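Local coordinates for LysR family transcriptional regulator (PDB 5B7H), which probably acts as a DNA-binding transcription factor of the LysR family, OxyR2, represented here by its regulatory domain without the DNA-binding part, at residues G79-V84 and L196-S201; L18-I23 and L66-L71; D88-V93 and A190-G195. The protein carries 1 engineered substitution. All coordinates share one frame; numbering follows the deposited sequence.

Contact 1: residues G79-V84 and L196-S201. With SO4 (sulfate ion), chain D.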
ATOM      1  N   GLY A  79      -8.534  26.547   8.617  1.00 14.79           N
ATOM      2  CA  GLY A  79      -8.864  27.272   7.410  1.00 15.93           C
ATOM      3  C   GLY A  79      -9.580  26.432   6.363  1.00 14.54           C
ATOM      4  O   GLY A  79     -10.083  26.999   5.382  1.00 16.14           O
ATOM      5  N   MET A  80      -9.605  25.111   6.505  1.00 14.80           N
ATOM      6  CA  MET A  80     -10.344  24.268   5.565  1.00 12.66           C
ATOM      7  C   MET A  80     -11.743  23.971   6.088  0.91 10.92           C
ATOM      8  O   MET A  80     -12.094  24.226   7.251  0.95 14.46           O
ATOM      9  CB  MET A  80      -9.627  22.934   5.327  1.00 12.25           C
ATOM     10  CG  MET A  80      -8.159  23.036   4.886  1.00 16.84           C
ATOM     11  SD  MET A  80      -8.053  23.827   3.188  0.97 18.13           S
ATOM     12  CE  MET A  80      -7.536  25.445   3.683  1.00 19.62           C
ATOM     13  N   GLU A  81     -12.580  23.470   5.213  1.00 10.75           N
ATOM     14  CA  GLU A  81     -13.898  23.046   5.625  1.00 11.34           C
ATOM     15  C   GLU A  81     -13.851  21.524   5.694  1.00 11.88           C
ATOM     16  O   GLU A  81     -13.165  20.881   4.907  1.00 10.01           O
ATOM     17  CB  GLU A  81     -14.819  23.567   4.546  1.00 15.54           C
ATOM     18  CG  GLU A  81     -16.179  23.249   4.586  1.00 30.31           C
ATOM     19  CD  GLU A  81     -16.904  24.540   4.361  1.00 49.68           C
ATOM     20  OE1 GLU A  81     -16.270  25.503   3.873  1.00 53.94           O
ATOM     21  OE2 GLU A  81     -18.078  24.606   4.707  1.00 62.24           O
ATOM     22  N   SER A  82     -14.515  20.943   6.673  1.00  9.84           N
ATOM     23  CA  SER A  82     -14.522  19.491   6.828  1.00  9.35           C
ATOM     24  C   SER A  82     -15.873  18.973   7.239  1.00  9.42           C
ATOM     25  O   SER A  82     -16.697  19.673   7.805  1.00  9.87           O
ATOM     26  CB  SER A  82     -13.419  18.977   7.738  1.00 14.31           C
ATOM     27  OG  SER A  82     -13.726  19.279   9.062  1.00 18.45           O
ATOM     28  N   ARG A  83     -16.074  17.694   6.953  1.00  9.01           N
ATOM     29  CA  ARG A  83     -17.289  16.996   7.309  1.00  9.10           C
ATOM     30  C   ARG A  83     -16.893  15.583   7.709  1.00  8.77           C
ATOM     31  O   ARG A  83     -16.351  14.855   6.875  1.00  9.57           O
ATOM     32  CB  ARG A  83     -18.226  16.934   6.093  1.00 13.25           C
ATOM     33  CG  ARG A  83     -19.525  16.267   6.389  1.00 19.18           C
ATOM     34  CD  ARG A  83     -20.576  16.650   5.325  1.00 14.26           C
ATOM     35  NE  ARG A  83     -21.683  15.755   5.454  1.00 16.10           N
ATOM     36  CZ  ARG A  83     -22.732  15.774   4.675  1.00 15.38           C
ATOM     37  NH1 ARG A  83     -22.783  16.640   3.658  1.00 14.66           N
ATOM     38  NH2 ARG A  83     -23.681  14.869   4.884  1.00 19.46           N
ATOM     39  N   VAL A  84     -17.173  15.185   8.943  1.00  9.00           N
ATOM     40  CA  VAL A  84     -16.964  13.811   9.388  1.00  9.28           C
ATOM     41  C   VAL A  84     -18.089  12.950   8.839  1.00 10.22           C
ATOM     42  O   VAL A  84     -19.267  13.303   8.945  1.00 12.14           O
ATOM     43  CB  VAL A  84     -16.952  13.754  10.910  1.00 10.77           C
ATOM     44  CG1 VAL A  84     -16.982  12.304  11.416  1.00 10.37           C
ATOM     45  CG2 VAL A  84     -15.714  14.502  11.417  1.00 12.45           C
ATOM     46  N   LEU A 196     -14.188  14.237   5.067  1.00  8.01           N
ATOM     47  CA  LEU A 196     -13.844  14.909   3.821  1.00  7.37           C
ATOM     48  C   LEU A 196     -13.402  16.328   4.167  1.00  8.22           C
ATOM     49  O   LEU A 196     -13.966  16.967   5.063  1.00  8.68           O
ATOM     50  CB  LEU A 196     -15.007  14.989   2.824  1.00  9.92           C
ATOM     51  CG  LEU A 196     -15.105  13.738   1.918  1.00 11.13           C
ATOM     52  CD1 LEU A 196     -15.438  12.439   2.749  1.00 15.64           C
ATOM     53  CD2 LEU A 196     -16.148  14.008   0.780  1.00 18.43           C
ATOM     54  N   VAL A 197     -12.429  16.837   3.431  1.00  7.53           N
ATOM     55  CA  VAL A 197     -11.843  18.160   3.694  1.00  8.68           C
ATOM     56  C   VAL A 197     -11.669  18.886   2.370  1.00  8.00           C
ATOM     57  O   VAL A 197     -11.135  18.312   1.412  1.00  7.83           O
ATOM     58  CB  VAL A 197     -10.472  18.026   4.378  1.00  8.94           C
ATOM     59  CG1 VAL A 197      -9.865  19.418   4.713  1.00  9.76           C
ATOM     60  CG2 VAL A 197     -10.634  17.239   5.703  1.00 10.71           C
ATOM     61  N   TRP A 198     -12.025  20.178   2.324  1.00  8.43           N
ATOM     62  CA  TRP A 198     -11.955  20.939   1.071  1.00  8.74           C
ATOM     63  C   TRP A 198     -11.765  22.421   1.377  1.00  9.21           C
ATOM     64  O   TRP A 198     -11.813  22.840   2.529  1.00  9.31           O
ATOM     65  CB  TRP A 198     -13.173  20.750   0.169  1.00  8.91           C
ATOM     66  CG  TRP A 198     -14.494  21.193   0.744  1.00  9.20           C
ATOM     67  CD1 TRP A 198     -15.092  22.420   0.574  1.00 10.01           C
ATOM     68  CD2 TRP A 198     -15.418  20.383   1.497  1.00 10.47           C
ATOM     69  NE1 TRP A 198     -16.363  22.426   1.185  1.00 11.60           N
ATOM     70  CE2 TRP A 198     -16.560  21.183   1.761  1.00 10.90           C
ATOM     71  CE3 TRP A 198     -15.376  19.074   1.993  1.00 11.52           C
ATOM     72  CZ2 TRP A 198     -17.669  20.701   2.504  1.00 13.51           C
ATOM     73  CZ3 TRP A 198     -16.499  18.593   2.730  1.00 14.78           C
ATOM     74  CH2 TRP A 198     -17.627  19.419   2.958  1.00 15.99           C
ATOM     75  N   ARG A 199     -11.584  23.226   0.327  1.00  9.59           N
ATOM     76  CA  ARG A 199     -11.341  24.671   0.529  1.00 10.12           C
ATOM     77  C   ARG A 199     -12.658  25.408   0.659  1.00 10.51           C
ATOM     78  O   ARG A 199     -13.572  25.189  -0.145  1.00 10.60           O
ATOM     79  CB  ARG A 199     -10.617  25.259  -0.655  1.00 10.47           C
ATOM     80  CG  ARG A 199      -9.203  24.677  -0.833  1.00 10.22           C
ATOM     81  CD  ARG A 199      -8.445  25.399  -1.954  1.00 10.74           C
ATOM     82  NE  ARG A 199      -9.090  25.268  -3.250  1.00 12.63           N
ATOM     83  CZ  ARG A 199      -9.008  24.156  -3.997  1.00 13.55           C
ATOM     84  NH1 ARG A 199      -8.291  23.098  -3.581  1.00 11.33           N
ATOM     85  NH2 ARG A 199      -9.672  24.107  -5.149  1.00 17.56           N
ATOM     86  N   PRO A 200     -12.787  26.314   1.633  1.00 10.83           N
ATOM     87  CA  PRO A 200     -14.041  27.096   1.742  1.00 11.30           C
ATOM     88  C   PRO A 200     -14.373  27.884   0.497  1.00 14.25           C
ATOM     89  O   PRO A 200     -15.559  28.163   0.254  1.00 19.41           O
ATOM     90  CB  PRO A 200     -13.742  28.087   2.879  1.00 13.12           C
ATOM     91  CG  PRO A 200     -12.605  27.510   3.660  1.00 13.75           C
ATOM     92  CD  PRO A 200     -11.808  26.591   2.711  1.00 10.83           C
ATOM     93  N   SER A 201     -13.365  28.287  -0.270  1.00 12.84           N
ATOM     94  CA  SER A 201     -13.619  29.045  -1.500  1.00 18.09           C
ATOM     95  C   SER A 201     -14.032  28.193  -2.684  1.00 19.85           C
ATOM     96  O   SER A 201     -14.304  28.744  -3.759  1.00 22.89           O
ATOM     97  CB  SER A 201     -12.407  29.924  -1.914  1.00 18.30           C
ATOM     98  OG  SER A 201     -11.235  29.135  -2.138  1.00 22.31           O
TER
HETATM   99  S   SO4 D 402     -12.276  25.757  -7.394  1.00 39.81           S
HETATM  100  O1  SO4 D 402     -13.694  26.071  -7.197  1.00 37.62           O
HETATM  101  O2  SO4 D 402     -11.486  26.247  -6.249  1.00 44.95           O
HETATM  102  O3  SO4 D 402     -11.811  26.311  -8.660  1.00 55.70           O
HETATM  103  O4  SO4 D 402     -12.173  24.309  -7.540  1.00 55.49           O
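Glu-81 and Arg-83 pair with Trp-198 and Leu-196 on antiparallel strands whose axes run at 170°, each pair closed by two backbone hydrogen bonds, such as Glu-81 N to Trp-198 O at 2.9 Å. Between them lies the non-hydrogen-bonded pair Ser-82 and Val-197, where Ser-82 CA comes within 3.1 Å of Leu-196 O in a CA-H...O contact.

The side chain of Glu-81 lies over one face of the Trp-198 indole. Its CG, anti to the backbone N (chi1 175°), sits 3.5 Å from Trp-198 NE1, above the plane and offset toward the rim, while Glu-81 CB makes a CH-pi contact over the five-membered ring. The carboxylate is turned to within 9° of the indole plane, and Glu-81 OE1 reaches Pro-200 CA at 3.5 Å. Arg-83 touches the six-membered end of the indole obliquely, Arg-83 CB lying 4.0 Å from Trp-198 CH2; its guanidinium leads away to a salt bridge with Glu-213 on helix 205-217.

On the Val-197 face, Met-80 crosses the valine at about a right angle, with Met-80 CB 3.6 Å from Val-197 CG1, and Leu-61 of helix 54-62 packs on both. Beyond the strand, Arg-199 NH1 bonds to the carbonyls of Leu-61 and Leu-66. Arg-199 NH2 donates at 3.0 Å to O2 of a sulfate, probably from the crystallisation liquor, which meets the guanidinium at its edge and is also bound by Ser-203 N.

Strand 180-198 lies between strands 68-73 and 81-95, with helices on both faces. An antiparallel strand returning late in the chain to a sheet otherwise begun in parallel is characteristic of the first lobe of the type II periplasmic-binding-protein fold, shared by LysR regulatory domains.

Contact 2: residues L18-I23 and L66-L71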
ATOM      1  N   LEU A  18     -12.919  15.043 -10.753  1.00 14.10           N
ATOM      2  CA  LEU A  18     -12.593  15.462  -9.401  1.00 14.26           C
ATOM      3  C   LEU A  18     -11.227  14.884  -9.058  1.00 12.89           C
ATOM      4  O   LEU A  18     -11.003  13.699  -9.325  1.00 13.75           O
ATOM      5  CB  LEU A  18     -13.660  14.903  -8.464  1.00 21.65           C
ATOM      6  CG  LEU A  18     -13.893  15.503  -7.111  1.00 27.12           C
ATOM      7  CD1 LEU A  18     -14.293  16.954  -7.333  1.00 21.13           C
ATOM      8  CD2 LEU A  18     -15.015  14.713  -6.451  1.00 31.38           C
ATOM      9  N   LYS A  19     -10.327  15.710  -8.499  1.00 10.42           N
ATOM     10  CA  LYS A  19      -9.047  15.269  -7.957  1.00  8.50           C
ATOM     11  C   LYS A  19      -9.183  15.051  -6.456  1.00  9.01           C
ATOM     12  O   LYS A  19      -9.375  15.998  -5.696  1.00 10.01           O
ATOM     13  CB  LYS A  19      -7.892  16.233  -8.293  1.00 11.89           C
ATOM     14  CG  LYS A  19      -7.683  16.358  -9.817  1.00 13.25           C
ATOM     15  CD  LYS A  19      -6.762  17.495 -10.173  1.00 20.87           C
ATOM     16  CE  LYS A  19      -6.033  17.260 -11.475  1.00 24.48           C
ATOM     17  NZ  LYS A  19      -5.120  18.408 -11.731  1.00 22.57           N
ATOM     18  N   LEU A  20      -9.010  13.821  -6.027  1.00  7.54           N
ATOM     19  CA  LEU A  20      -9.259  13.456  -4.632  1.00  7.37           C
ATOM     20  C   LEU A  20      -7.988  12.864  -4.043  1.00  6.82           C
ATOM     21  O   LEU A  20      -7.392  11.966  -4.639  1.00  7.87           O
ATOM     22  CB  LEU A  20     -10.431  12.437  -4.536  1.00  7.79           C
ATOM     23  CG  LEU A  20     -10.803  12.004  -3.119  1.00  9.05           C
ATOM     24  CD1 LEU A  20     -12.349  11.700  -3.105  1.00 12.88           C
ATOM     25  CD2 LEU A  20     -10.022  10.779  -2.677  1.00  8.11           C
ATOM     26  N   GLY A  21      -7.596  13.341  -2.866  1.00  8.37           N
ATOM     27  CA  GLY A  21      -6.435  12.840  -2.157  1.00  7.00           C
ATOM     28  C   GLY A  21      -6.887  11.996  -0.977  1.00  7.21           C
ATOM     29  O   GLY A  21      -7.909  12.274  -0.353  1.00  8.10           O
ATOM     30  N   CYS A  22      -6.082  11.009  -0.632  1.00  6.76           N
ATOM     31  CA  CYS A  22      -6.425  10.142   0.479  1.00  6.57           C
ATOM     32  C   CYS A  22      -5.164   9.553   1.097  1.00  7.39           C
ATOM     33  O   CYS A  22      -4.169   9.346   0.398  1.00  7.24           O
ATOM     34  CB  CYS A  22      -7.328   9.028  -0.066  1.00  8.17           C
ATOM     35  SG  CYS A  22      -8.090   7.950   1.209  1.00  9.13           S
ATOM     36  N   ILE A  23      -5.191   9.326   2.411  1.00  7.20           N
ATOM     37  CA  ILE A  23      -4.020   8.824   3.152  1.00  8.50           C
ATOM     38  C   ILE A  23      -3.776   7.332   2.964  1.00  8.09           C
ATOM     39  O   ILE A  23      -4.702   6.555   2.654  1.00  7.43           O
ATOM     40  CB  ILE A  23      -4.110   9.155   4.656  1.00  8.13           C
ATOM     41  CG1 ILE A  23      -5.354   8.540   5.261  1.00  8.62           C
ATOM     42  CG2 ILE A  23      -4.093  10.706   4.830  1.00 10.14           C
ATOM     43  CD1 ILE A  23      -5.356   8.688   6.808  1.00  7.29           C
ATOM     44  N   LEU A  66      -5.446  19.548  -5.568  1.00  9.86           N
ATOM     45  CA  LEU A  66      -6.496  18.573  -5.348  1.00  9.04           C
ATOM     46  C   LEU A  66      -7.756  19.352  -5.013  1.00  9.14           C
ATOM     47  O   LEU A  66      -7.681  20.489  -4.550  1.00 11.50           O
ATOM     48  CB  LEU A  66      -6.155  17.644  -4.174  1.00  8.94           C
ATOM     49  CG  LEU A  66      -4.859  16.851  -4.395  1.00 10.61           C
ATOM     50  CD1 LEU A  66      -4.442  16.101  -3.091  1.00 11.78           C
ATOM     51  CD2 LEU A  66      -5.084  15.829  -5.518  1.00 12.47           C
ATOM     52  N   ASP A  67      -8.920  18.739  -5.264  1.00  8.89           N
ATOM     53  CA  ASP A  67     -10.222  19.333  -4.934  1.00 12.22           C
ATOM     54  C   ASP A  67     -10.702  18.960  -3.541  1.00 10.54           C
ATOM     55  O   ASP A  67     -11.351  19.763  -2.898  1.00 10.36           O
ATOM     56  CB  ASP A  67     -11.308  18.831  -5.904  1.00 11.64           C
ATOM     57  CG  ASP A  67     -11.096  19.310  -7.310  1.00 20.67           C
ATOM     58  OD1 ASP A  67     -11.100  20.552  -7.491  1.00 24.74           O
ATOM     59  OD2 ASP A  67     -10.920  18.494  -8.246  1.00 15.68           O
ATOM     60  N   VAL A  68     -10.457  17.740  -3.077  1.00  8.24           N
ATOM     61  CA  VAL A  68     -11.026  17.276  -1.825  1.00  8.79           C
ATOM     62  C   VAL A  68     -10.153  16.141  -1.322  1.00  9.03           C
ATOM     63  O   VAL A  68      -9.499  15.440  -2.110  1.00  8.43           O
ATOM     64  CB  VAL A  68     -12.500  16.830  -2.032  1.00  9.30           C
ATOM     65  CG1 VAL A  68     -12.584  15.641  -3.038  1.00 11.00           C
ATOM     66  CG2 VAL A  68     -13.231  16.500  -0.746  1.00  9.41           C
ATOM     67  N   LEU A  69     -10.127  15.964  -0.014  1.00  7.55           N
ATOM     68  CA  LEU A  69      -9.359  14.913   0.642  1.00  7.27           C
ATOM     69  C   LEU A  69     -10.295  14.050   1.453  1.00  8.12           C
ATOM     70  O   LEU A  69     -11.300  14.532   1.987  1.00  7.24           O
ATOM     71  CB  LEU A  69      -8.319  15.485   1.635  1.00  7.43           C
ATOM     72  CG  LEU A  69      -7.452  16.652   1.101  1.00  7.79           C
ATOM     73  CD1 LEU A  69      -6.542  17.177   2.242  1.00  9.29           C
ATOM     74  CD2 LEU A  69      -6.653  16.166  -0.128  1.00  9.23           C
ATOM     75  N   ILE A  70      -9.932  12.781   1.586  1.00  6.84           N
ATOM     76  CA  ILE A  70     -10.494  11.885   2.589  1.00  7.56           C
ATOM     77  C   ILE A  70      -9.367  11.625   3.571  1.00  8.31           C
ATOM     78  O   ILE A  70      -8.321  11.037   3.204  1.00 10.13           O
ATOM     79  CB  ILE A  70     -11.079  10.599   1.978  1.00  7.34           C
ATOM     80  CG1 ILE A  70     -12.246  10.933   1.032  1.00  8.75           C
ATOM     81  CG2 ILE A  70     -11.479   9.668   3.118  1.00  8.88           C
ATOM     82  CD1 ILE A  70     -12.858   9.659   0.255  1.00 11.86           C
ATOM     83  N   LEU A  71      -9.565  12.089   4.801  1.00  8.05           N
ATOM     84  CA  LEU A  71      -8.558  12.020   5.848  1.00  8.16           C
ATOM     85  C   LEU A  71      -9.123  11.284   7.046  1.00  8.14           C
ATOM     86  O   LEU A  71     -10.334  11.151   7.218  1.00  9.47           O
ATOM     87  CB  LEU A  71      -8.167  13.447   6.324  1.00 10.48           C
ATOM     88  CG  LEU A  71      -7.514  14.416   5.318  1.00  8.22           C
ATOM     89  CD1 LEU A  71      -7.063  15.681   5.995  1.00 12.58           C
ATOM     90  CD2 LEU A  71      -6.318  13.738   4.667  1.00 11.31           C
TER
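Leu-20 spreads across Val-68 and Ile-70 on one face of a parallel strand pair, its CD1 lying 3.9 Å from Val-68 CG1 and 4.0 Å from Ile-70 CD1. The leucine meets both partners at a slant; chi1 -179° sets CG anti to the backbone N, where it also nears Val-68 CG1. Farther along the same face, Cys-22 SG rests beside Ile-70 CB, and Leu-31 of helix 27-41 covers both residues, while helix 205-217 packs on Leu-20 and Val-68.

On the reverse face Gly-21 meets two leucines: Leu-66 CD1 and Leu-69 CD2 each lie 3.9 Å from Gly-21 CA. Helix 54-62 packs on Leu-66 here. Helices 27-41 and 54-62 therefore cover opposite faces in two successive beta-alpha-beta crossovers, which give the 2-1-3 strand order of a doubly wound, Rossmann-like sheet.

Asp-67 turns toward Lys-19, and its OD2 accepts the backbone Lys-19 N at 2.9 Å through the anti lone pair, nearly straight (176° at the hydrogen). Lys-19 O accepts Asp-67 N at 2.8 Å and, weakly, Val-68 N, one carbonyl receiving two successive N-H groups. The Lys-19 chain leads away, NZ staying 6.8 Å from Asp-67 OD2, and packs on Phe-144 of the second subunit.

At the far end the backbones part: buried Ile-23 N and Ile-70 O find no hydrogen-bond partner in the model, while Ile-23 CG2 meets Leu-71 CD2 at about a right angle.

Contact 3: residues D88-V93 and A190-G195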
ATOM      1  N   ASP A  88     -14.234   4.499  12.082  1.00 13.19           N
ATOM      2  CA  ASP A  88     -13.542   3.286  11.660  1.00 10.91           C
ATOM      3  C   ASP A  88     -12.922   2.707  12.926  1.00  9.58           C
ATOM      4  O   ASP A  88     -11.977   3.288  13.471  1.00 10.44           O
ATOM      5  CB  ASP A  88     -12.483   3.718  10.629  1.00  9.99           C
ATOM      6  CG  ASP A  88     -11.672   2.562   9.994  1.00 13.72           C
ATOM      7  OD1 ASP A  88     -12.160   1.407   9.869  1.00 11.94           O
ATOM      8  OD2 ASP A  88     -10.524   2.898   9.580  1.00 12.45           O
ATOM      9  N   PRO A  89     -13.451   1.622  13.455  1.00 11.10           N
ATOM     10  CA  PRO A  89     -12.930   1.057  14.702  1.00  9.26           C
ATOM     11  C   PRO A  89     -11.488   0.590  14.587  1.00 12.33           C
ATOM     12  O   PRO A  89     -11.031   0.208  13.510  1.00 12.09           O
ATOM     13  CB  PRO A  89     -13.847  -0.145  14.961  1.00 15.49           C
ATOM     14  CG  PRO A  89     -15.076   0.187  14.246  1.00 14.69           C
ATOM     15  CD  PRO A  89     -14.662   0.941  12.996  1.00 11.22           C
ATOM     16  N   PHE A  90     -10.796   0.548  15.736  1.00 12.15           N
ATOM     17  CA  PHE A  90      -9.463  -0.038  15.828  1.00 12.38           C
ATOM     18  C   PHE A  90      -9.561  -1.429  16.436  1.00 11.54           C
ATOM     19  O   PHE A  90     -10.384  -1.684  17.338  1.00 14.15           O
ATOM     20  CB  PHE A  90      -8.564   0.798  16.740  1.00 13.09           C
ATOM     21  CG  PHE A  90      -8.077   2.073  16.112  1.00 14.05           C
ATOM     22  CD1 PHE A  90      -8.363   3.285  16.656  1.00 10.96           C
ATOM     23  CD2 PHE A  90      -7.318   2.035  14.958  1.00 15.76           C
ATOM     24  CE1 PHE A  90      -7.904   4.472  16.060  1.00 12.15           C
ATOM     25  CE2 PHE A  90      -6.865   3.230  14.376  1.00 19.88           C
ATOM     26  CZ  PHE A  90      -7.157   4.435  14.945  1.00 17.65           C
ATOM     27  N   LYS A  91      -8.716  -2.321  15.953  1.00 10.50           N
ATOM     28  CA  LYS A  91      -8.509  -3.603  16.607  1.00 12.47           C
ATOM     29  C   LYS A  91      -7.020  -3.770  16.843  1.00 12.67           C
ATOM     30  O   LYS A  91      -6.195  -3.018  16.329  1.00 14.57           O
ATOM     31  CB  LYS A  91      -8.970  -4.736  15.698  1.00 12.63           C
ATOM     32  CG  LYS A  91     -10.484  -4.714  15.402  1.00 13.05           C
ATOM     33  CD  LYS A  91     -11.239  -5.068  16.651  1.00 15.16           C
ATOM     34  CE  LYS A  91     -12.635  -5.547  16.276  1.00 30.22           C
ATOM     35  NZ  LYS A  91     -13.416  -4.410  15.837  1.00 26.53           N
ATOM     36  N   MET A  92      -6.668  -4.736  17.671  1.00 12.39           N
ATOM     37  CA  MET A  92      -5.278  -5.167  17.745  1.00 12.69           C
ATOM     38  C   MET A  92      -5.137  -6.506  17.037  1.00 11.15           C
ATOM     39  O   MET A  92      -6.097  -7.267  16.878  1.00 12.37           O
ATOM     40  CB  MET A  92      -4.821  -5.259  19.213  1.00 13.68           C
ATOM     41  CG  MET A  92      -4.946  -3.913  19.917  1.00 15.74           C
ATOM     42  SD  MET A  92      -4.184  -3.887  21.548  1.00 17.83           S
ATOM     43  CE  MET A  92      -2.451  -4.015  21.045  1.00 19.99           C
ATOM     44  N   VAL A  93      -3.922  -6.819  16.612  0.86 10.42           N
ATOM     45  CA  VAL A  93      -3.679  -8.096  15.963  0.86 11.78           C
ATOM     46  C   VAL A  93      -2.424  -8.713  16.563  0.86 11.42           C
ATOM     47  O   VAL A  93      -1.485  -8.014  16.946  0.86 10.83           O
ATOM     48  CB  VAL A  93      -3.516  -8.013  14.415  0.86 11.86           C
ATOM     49  CG1 VAL A  93      -4.814  -7.761  13.704  0.86 14.28           C
ATOM     50  CG2 VAL A  93      -2.466  -6.934  14.047  0.86 10.68           C
ATOM     51  N   ALA A 190     -12.743   1.926  20.686  1.00 33.11           N
ATOM     52  CA  ALA A 190     -11.898   2.978  20.163  1.00 21.64           C
ATOM     53  C   ALA A 190     -11.959   2.962  18.641  1.00 16.59           C
ATOM     54  O   ALA A 190     -12.169   1.917  18.020  1.00 15.99           O
ATOM     55  CB  ALA A 190     -10.479   2.719  20.533  1.00 19.94           C
ATOM     56  N   TYR A 191     -11.763   4.134  18.052  1.00 15.56           N
ATOM     57  CA  TYR A 191     -12.015   4.293  16.623  1.00 11.92           C
ATOM     58  C   TYR A 191     -11.336   5.574  16.176  1.00 12.71           C
ATOM     59  O   TYR A 191     -10.905   6.389  17.001  1.00 12.13           O
ATOM     60  CB  TYR A 191     -13.533   4.352  16.376  1.00 14.03           C
ATOM     61  CG  TYR A 191     -14.218   5.583  16.991  1.00 15.67           C
ATOM     62  CD1 TYR A 191     -14.813   5.498  18.243  1.00 25.58           C
ATOM     63  CD2 TYR A 191     -14.245   6.820  16.339  1.00 17.16           C
ATOM     64  CE1 TYR A 191     -15.414   6.614  18.817  1.00 21.71           C
ATOM     65  CE2 TYR A 191     -14.860   7.961  16.916  1.00 21.24           C
ATOM     66  CZ  TYR A 191     -15.438   7.829  18.150  1.00 29.39           C
ATOM     67  OH  TYR A 191     -16.046   8.935  18.720  1.00 35.05           O
ATOM     68  N   ARG A 192     -11.317   5.783  14.850  1.00  9.03           N
ATOM     69  CA  ARG A 192     -10.905   7.060  14.256  1.00  9.71           C
ATOM     70  C   ARG A 192     -12.072   7.600  13.432  1.00 11.14           C
ATOM     71  O   ARG A 192     -12.814   6.843  12.796  1.00 13.34           O
ATOM     72  CB  ARG A 192      -9.613   6.973  13.386  1.00  9.66           C
ATOM     73  CG  ARG A 192      -9.751   5.956  12.248  1.00  8.95           C
ATOM     74  CD  ARG A 192      -8.465   5.922  11.450  1.00  9.10           C
ATOM     75  NE  ARG A 192      -8.631   4.947  10.390  1.00  8.49           N
ATOM     76  CZ  ARG A 192      -7.775   4.781   9.379  1.00  8.38           C
ATOM     77  NH1 ARG A 192      -6.682   5.532   9.279  1.00  9.51           N
ATOM     78  NH2 ARG A 192      -8.023   3.870   8.445  1.00  8.38           N
ATOM     79  N   ASP A 193     -12.265   8.912  13.458  1.00  9.97           N
ATOM     80  CA  ASP A 193     -13.204   9.561  12.548  1.00  7.95           C
ATOM     81  C   ASP A 193     -12.609   9.624  11.145  1.00  9.80           C
ATOM     82  O   ASP A 193     -11.399   9.777  10.959  1.00 10.73           O
ATOM     83  CB  ASP A 193     -13.470  10.998  12.993  1.00 10.20           C
ATOM     84  CG  ASP A 193     -14.458  11.118  14.118  1.00 20.04           C
ATOM     85  OD1 ASP A 193     -15.356  10.250  14.316  1.00 16.73           O
ATOM     86  OD2 ASP A 193     -14.368  12.157  14.843  1.00 21.75           O
ATOM     87  N   ILE A 194     -13.465   9.484  10.144  1.00  7.91           N
ATOM     88  CA  ILE A 194     -13.087   9.658   8.759  1.00  9.42           C
ATOM     89  C   ILE A 194     -13.842  10.886   8.267  1.00  8.49           C
ATOM     90  O   ILE A 194     -15.049  11.034   8.527  1.00 10.49           O
ATOM     91  CB  ILE A 194     -13.528   8.419   7.949  1.00  8.34           C
ATOM     92  CG1 ILE A 194     -12.967   7.126   8.574  1.00  9.96           C
ATOM     93  CG2 ILE A 194     -13.115   8.593   6.445  1.00 10.03           C
ATOM     94  CD1 ILE A 194     -11.504   7.074   8.631  1.00 11.39           C
ATOM     95  N   GLY A 195     -13.156  11.744   7.515  1.00  9.44           N
ATOM     96  CA  GLY A 195     -13.862  12.909   7.025  1.00 11.60           C
ATOM     97  C   GLY A 195     -13.385  13.362   5.666  1.00  7.78           C
ATOM     98  O   GLY A 195     -12.348  12.934   5.178  1.00  9.48           O
TER
HETATM   99  O   HOH W   1     -12.466  -0.849  19.128  1.00 59.12           O
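Asp-88 holds CG anti to its backbone N (chi1 -177°), and Arg-192 holds CG between its own N and carbonyl carbon (chi1 57°), from where its extended chain carries NE onward. The two side chains run side by side and point the same way. Their charged ends meet in a salt bridge. Asp-88 OD2 receives both Arg-192 NE and Arg-192 NH2 at 2.9 Å, a side-on grip on a single oxygen. That oxygen lies in the guanidinium plane; NE comes from the anti side, somewhat out of the carboxylate plane, and NH2 nearly in line with the C-O bond, while the two flat groups are turned 34° apart.

The same residues form a hydrogen-bonded antiparallel pair, Asp-88 N to Arg-192 O at 2.8 Å and Arg-192 N to Asp-88 O. Next to it, Pro-89 and Tyr-191 occupy a non-hydrogen-bonded position, with Tyr-191 CB 3.7 Å from Pro-89 CA. Phe-90 N then donates to Ala-190 O at 3.0 Å, after which the strands separate and a water bridges them, accepting from Ala-190 N and lying within hydrogen-bonding distance of Phe-90 O. The Phe-90 ring approaches the opposite backbone obliquely, CE1 coming 3.6 Å from Tyr-191 C, and its CZ lies 3.9 Å from Arg-192 CB. Leu-125 of helix 124-132 covers both side chains.

Strands 81-95 and 180-198 pass between the lobes here, consistent with the paired hinge strands of periplasmic-binding-protein folds. The ion pair has partners from both lobes: Asp-88 OD1 accepts Met-168 N at helix 167-171, and Arg-192 NH1 bonds to Thr-25 OG1. The buried charges probably compensate each other, consistent with an ionised carboxylate.

How the contacts relate
From the N terminus, contact 2 comes first: from strand 16-22 the chain passes through helix 27-41, strand 45-51 and helix 54-62 before 66-71 closes the loop. The chain then enters strand 81-95, whose start opens contact 1 and whose later part opens contact 3. The second lobe is built next, and strand 180-198 returns to close contact 3 and then contact 1, so contact 3 nests inside contact 1 and contact 2 precedes both in series. Strand 180-198 also borders strand 68-73: Val-197 O meets Leu-69 N, and Leu-71 O meets Gly-195 N. Contacts 1 and 2 thus share the first-lobe sheet, while contact 3 carries it toward the second lobe.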